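Local coordinates for beta 1-3 glucanase (Clostridium beijerinckii NCIMB 8052, PDB 5H4E), which probably hydrolyses beta-1,3-glucan chains, as expected of a glycoside hydrolase family 64 beta-1,3-glucanase domain, at residues Pro194-Ser199 with Ala223-Ser228; Arg205-Ala208 with Gly212-Thr215. One frame throughout, in Å; residues are numbered along the deposited sequence.

Interaction 1 of 2, residues Pro194-Ser199 with Ala223-Ser228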
loop_
_atom_site.group_PDB
_atom_site.type_symbol
_atom_site.label_atom_id
_atom_site.label_comp_id
_atom_site.label_asym_id
_atom_site.label_seq_id
_atom_site.Cartn_x
_atom_site.Cartn_y
_atom_site.Cartn_z
ATOM N N PRO A 194 3.900 -5.937 20.524
ATOM C CA PRO A 194 3.319 -5.531 21.803
ATOM C C PRO A 194 1.833 -5.857 21.871
ATOM O O PRO A 194 1.190 -6.063 20.835
ATOM C CB PRO A 194 3.555 -4.016 21.832
ATOM C CG PRO A 194 4.736 -3.801 20.949
ATOM C CD PRO A 194 4.594 -4.816 19.857
ATOM N N ALA A 195 1.300 -5.913 23.086
ATOM C CA ALA A 195 -0.077 -6.344 23.306
ATOM C C ALA A 195 -1.097 -5.630 22.425
ATOM O O ALA A 195 -2.009 -6.263 21.917
ATOM C CB ALA A 195 -0.452 -6.163 24.776
ATOM N N GLU A 196 -0.953 -4.317 22.250
ATOM C CA GLU A 196 -1.928 -3.548 21.468
ATOM C C GLU A 196 -2.063 -4.037 20.024
ATOM O O GLU A 196 -3.097 -3.835 19.384
ATOM C CB GLU A 196 -1.557 -2.058 21.455
ATOM C CG GLU A 196 -1.587 -1.397 22.818
ATOM C CD GLU A 196 -0.230 -1.397 23.511
ATOM O OE1 GLU A 196 0.656 -2.185 23.127
ATOM O OE2 GLU A 196 -0.049 -0.589 24.446
ATOM N N PHE A 197 -1.018 -4.677 19.505
ATOM C CA PHE A 197 -1.001 -5.066 18.096
ATOM C C PHE A 197 -1.358 -6.516 17.838
ATOM O O PHE A 197 -1.527 -6.906 16.685
ATOM C CB PHE A 197 0.378 -4.782 17.498
ATOM C CG PHE A 197 0.670 -3.326 17.365
ATOM C CD1 PHE A 197 0.362 -2.654 16.193
ATOM C CD2 PHE A 197 1.225 -2.623 18.422
ATOM C CE1 PHE A 197 0.608 -1.304 16.066
ATOM C CE2 PHE A 197 1.472 -1.267 18.309
ATOM C CZ PHE A 197 1.166 -0.607 17.120
ATOM N N LYS A 198 -1.480 -7.309 18.900
ATOM C CA LYS A 198 -1.630 -8.756 18.751
ATOM C C LYS A 198 -2.959 -9.179 18.120
ATOM O O LYS A 198 -2.990 -10.107 17.304
ATOM C CB LYS A 198 -1.465 -9.454 20.110
ATOM C CG LYS A 198 -0.035 -9.442 20.645
ATOM C CD LYS A 198 0.151 -10.501 21.731
ATOM C CE LYS A 198 1.594 -10.545 22.241
ATOM N NZ LYS A 198 1.831 -9.454 23.202
ATOM N N SER A 199 -4.055 -8.517 18.484
ATOM C CA SER A 199 -5.365 -8.980 18.009
ATOM C C SER A 199 -5.664 -8.498 16.592
ATOM O O SER A 199 -6.759 -8.712 16.079
ATOM C CB SER A 199 -6.487 -8.540 18.958
ATOM O OG SER A 199 -6.735 -7.143 18.889
ATOM N N ALA A 223 -7.654 3.578 19.825
ATOM C CA ALA A 223 -7.939 4.788 19.064
ATOM C C ALA A 223 -7.009 5.936 19.405
ATOM O O ALA A 223 -6.824 6.857 18.596
ATOM C CB ALA A 223 -9.384 5.219 19.296
ATOM N N HIS A 224 -6.441 5.897 20.608
ATOM C CA HIS A 224 -5.627 7.004 21.093
ATOM C C HIS A 224 -4.171 6.606 21.327
ATOM O O HIS A 224 -3.455 7.273 22.064
ATOM C CB HIS A 224 -6.249 7.561 22.373
ATOM C CG HIS A 224 -7.648 8.046 22.175
ATOM N ND1 HIS A 224 -7.935 9.236 21.543
ATOM C CD2 HIS A 224 -8.841 7.478 22.473
ATOM C CE1 HIS A 224 -9.245 9.389 21.474
ATOM N NE2 HIS A 224 -9.817 8.340 22.039
ATOM N N TYR A 225 -3.742 5.533 20.670
ATOM C CA TYR A 225 -2.422 4.944 20.892
ATOM C C TYR A 225 -1.277 5.958 20.764
ATOM O O TYR A 225 -0.337 5.934 21.549
ATOM C CB TYR A 225 -2.206 3.777 19.920
ATOM C CG TYR A 225 -0.856 3.088 20.045
ATOM C CD1 TYR A 225 -0.512 2.383 21.191
ATOM C CD2 TYR A 225 0.061 3.130 19.000
ATOM C CE1 TYR A 225 0.731 1.755 21.307
ATOM C CE2 TYR A 225 1.291 2.504 19.103
ATOM C CZ TYR A 225 1.621 1.825 20.245
ATOM O OH TYR A 225 2.850 1.215 20.326
ATOM N N PHE A 226 -1.356 6.859 19.794
ATOM C CA PHE A 226 -0.254 7.788 19.568
ATOM C C PHE A 226 -0.406 9.138 20.271
ATOM O O PHE A 226 0.484 9.970 20.188
ATOM C CB PHE A 226 -0.070 8.047 18.075
ATOM C CG PHE A 226 0.801 7.030 17.379
ATOM C CD1 PHE A 226 2.183 7.110 17.460
ATOM C CD2 PHE A 226 0.235 6.016 16.621
ATOM C CE1 PHE A 226 2.991 6.183 16.811
ATOM C CE2 PHE A 226 1.038 5.088 15.982
ATOM C CZ PHE A 226 2.416 5.172 16.081
ATOM N N ASP A 227 -1.529 9.349 20.947
ATOM C CA ASP A 227 -1.914 10.684 21.416
ATOM C C ASP A 227 -0.900 11.367 22.345
ATOM O O ASP A 227 -0.558 12.531 22.142
ATOM C CB ASP A 227 -3.264 10.617 22.129
ATOM C CG ASP A 227 -4.426 10.463 21.166
ATOM O OD1 ASP A 227 -4.202 9.999 20.027
ATOM O OD2 ASP A 227 -5.556 10.827 21.550
ATOM N N SER A 228 -0.454 10.661 23.373
ATOM C CA SER A 228 0.471 11.268 24.326
ATOM C C SER A 228 1.789 11.650 23.646
ATOM O O SER A 228 2.361 12.707 23.937
ATOM C CB SER A 228 0.739 10.338 25.498
ATOM O OG SER A 228 1.729 10.922 26.338
HETATM O O HOH W 1 3.081 -0.809 22.309
#
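Glu-196 and Tyr-225 are bridged by a water, which donates to Glu-196 OE1 at 2.9 Å. The same water hydrogen-bonds Tyr-225 OH at 2.8 Å. The carboxylate of Glu-196 reaches the water because its chain bends at chi2 (93°). Its CD then lies 4.0 Å from Tyr-225 CE1. The rest of the contact is aromatic. Phe-197 turns its edge to the face of Tyr-225 in an offset edge-to-face pair, planes at 87° and centroids 5.3 Å apart. Phe-197 CE2 comes 3.7 Å from Tyr-225 CZ. The Tyr-225 hydroxyl in turn sits at the edge of the Phe-197 ring, with OH 3.5 Å from CE2. With chi1 at 179°, the Tyr-225 ring extends away from its own backbone N and across to the short helix 195-198. The hydroxyl has a second partner in Ala-330 N, so two hydrogen bonds fix the end of the ring. Phe-216 meets both rings, edge-to-face with Tyr-225 and at a shallower tilt with Phe-197. Tyr-225 lies in a type I turn, His-224 to Asp-227, that leads into helix 227-236. Helix 332-339 borders the contact, with Tyr-332 touching Tyr-225 and Phe-333 touching Phe-197.

Interaction 2 of 2, residues Arg205-Ala208 with Gly212-Thr215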
loop_
_atom_site.group_PDB
_atom_site.type_symbol
_atom_site.label_atom_id
_atom_site.label_comp_id
_atom_site.label_asym_id
_atom_site.label_seq_id
_atom_site.Cartn_x
_atom_site.Cartn_y
_atom_site.Cartn_z
ATOM N N ARG A 205 -6.265 -13.009 7.610
ATOM C CA ARG A 205 -5.255 -11.977 7.366
ATOM C C ARG A 205 -4.919 -11.233 8.655
ATOM O O ARG A 205 -5.653 -11.313 9.642
ATOM C CB ARG A 205 -5.740 -10.983 6.297
ATOM C CG ARG A 205 -6.797 -9.974 6.788
ATOM C CD ARG A 205 -7.694 -9.478 5.661
ATOM N NE ARG A 205 -8.492 -10.587 5.145
ATOM C CZ ARG A 205 -8.429 -11.065 3.908
ATOM N NH1 ARG A 205 -9.187 -12.105 3.580
ATOM N NH2 ARG A 205 -7.635 -10.502 3.000
ATOM N N ILE A 206 -3.812 -10.503 8.650
ATOM C CA ILE A 206 -3.535 -9.562 9.731
ATOM C C ILE A 206 -3.844 -8.148 9.255
ATOM O O ILE A 206 -3.294 -7.684 8.251
ATOM C CB ILE A 206 -2.072 -9.624 10.203
ATOM C CG1 ILE A 206 -1.697 -11.054 10.600
ATOM C CG2 ILE A 206 -1.851 -8.653 11.384
ATOM C CD1 ILE A 206 -0.187 -11.263 10.788
ATOM N N TYR A 207 -4.727 -7.462 9.970
ATOM C CA TYR A 207 -5.106 -6.110 9.593
ATOM C C TYR A 207 -4.050 -5.119 10.009
ATOM O O TYR A 207 -3.498 -5.209 11.097
ATOM C CB TYR A 207 -6.458 -5.732 10.219
ATOM C CG TYR A 207 -7.570 -6.559 9.624
ATOM C CD1 TYR A 207 -8.122 -6.213 8.402
ATOM C CD2 TYR A 207 -8.037 -7.709 10.263
ATOM C CE1 TYR A 207 -9.115 -6.971 7.824
ATOM C CE2 TYR A 207 -9.034 -8.488 9.682
ATOM C CZ TYR A 207 -9.573 -8.106 8.472
ATOM O OH TYR A 207 -10.566 -8.861 7.887
ATOM N N ALA A 208 -3.750 -4.178 9.126
ATOM C CA ALA A 208 -3.013 -3.008 9.553
ATOM C C ALA A 208 -3.809 -2.303 10.654
ATOM O O ALA A 208 -5.038 -2.487 10.761
ATOM C CB ALA A 208 -2.746 -2.087 8.360
ATOM N N GLY A 212 -9.527 -1.988 7.935
ATOM C CA GLY A 212 -10.429 -3.124 8.031
ATOM C C GLY A 212 -10.966 -3.317 9.430
ATOM O O GLY A 212 -11.541 -2.390 10.001
ATOM N N LEU A 213 -10.747 -4.505 9.997
ATOM C CA LEU A 213 -11.173 -4.800 11.370
ATOM C C LEU A 213 -10.076 -4.476 12.393
ATOM O O LEU A 213 -10.096 -4.962 13.526
ATOM C CB LEU A 213 -11.584 -6.270 11.501
ATOM C CG LEU A 213 -12.687 -6.769 10.560
ATOM C CD1 LEU A 213 -12.980 -8.255 10.808
ATOM C CD2 LEU A 213 -13.966 -5.937 10.702
ATOM N N GLY A 214 -9.124 -3.649 11.978
ATOM C CA GLY A 214 -8.060 -3.194 12.858
ATOM C C GLY A 214 -8.574 -2.415 14.062
ATOM O O GLY A 214 -9.623 -1.765 14.001
ATOM N N THR A 215 -7.799 -2.452 15.144
ATOM C CA THR A 215 -8.229 -1.919 16.428
ATOM C C THR A 215 -7.770 -0.491 16.710
ATOM O O THR A 215 -7.932 0.008 17.832
ATOM C CB THR A 215 -7.732 -2.814 17.556
ATOM O OG1 THR A 215 -6.308 -2.962 17.453
ATOM C CG2 THR A 215 -8.394 -4.191 17.456
#
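Leu-213 lies against the ring face of Tyr-207 in a CH-pi contact. Its CB is 4.0 Å from the ring centroid and 18° off the ring normal. Strand 206-207, paired antiparallel with strand 157-158 in a two-stranded sheet, runs on into a loop whose residues 212-215 pass across the Tyr-207 side chain. The two side chains run side by side and point the same way. CB of Leu-213 meets the ring at Tyr-207 CE2, 3.8 Å away. Further out, CG lies near CZ and the hydroxyl. Leu-213 turns CG away from its own carbonyl carbon (chi1 -57°), and this carries the branch outward along the ring toward the Tyr-207 hydroxyl.

The loop backbone also meets the ring. Leu-213 N stands over the face near the rim, 3.5 Å from Tyr-207 CD1. Gly-212 CA approaches CD1 obliquely at 3.9 Å. Gly-212, at positive phi (58°), thus brings its backbone close to the ring. Gly-214 is also closely fitted, its N 3.8 Å from Tyr-207 CB.

The opposite face of the ring is covered toward its rim by CG of Arg-205. The ring is thus held between an arginine chain and the loop. His-202 adds an edge-to-face contact with Tyr-207 and also touches Leu-213. Across the two segments the contact is made without hydrogen bonds. Beyond the ring, the loop stays close to the strand's exit, where Ala-208 O lies 3.7 Å from Gly-214 CA.

The centres of interactions 1 and 2 are about 13 Å apart, on the same side of the chain's centre. Interaction 2 is nested, in sequence order, in the loop that interaction 1 closes. The order is helix 195-198, strand 206-207, loop 212-215, then the turn into helix 227-236. The contacts touch where Ser-199 OG lies 3.7 Å from Thr-215 CG2. Helix 332-339 is shared: Phe-333 touches Phe-197 of interaction 1 and Ile-206 and Ala-208 of interaction 2. Asn-222 also links them, touching Glu-196 and hydrogen-bonding Thr-215. The chain between the two sides of interaction 1 thus makes the local contact of interaction 2, and both belong to the beta-1,3-glucanase domain.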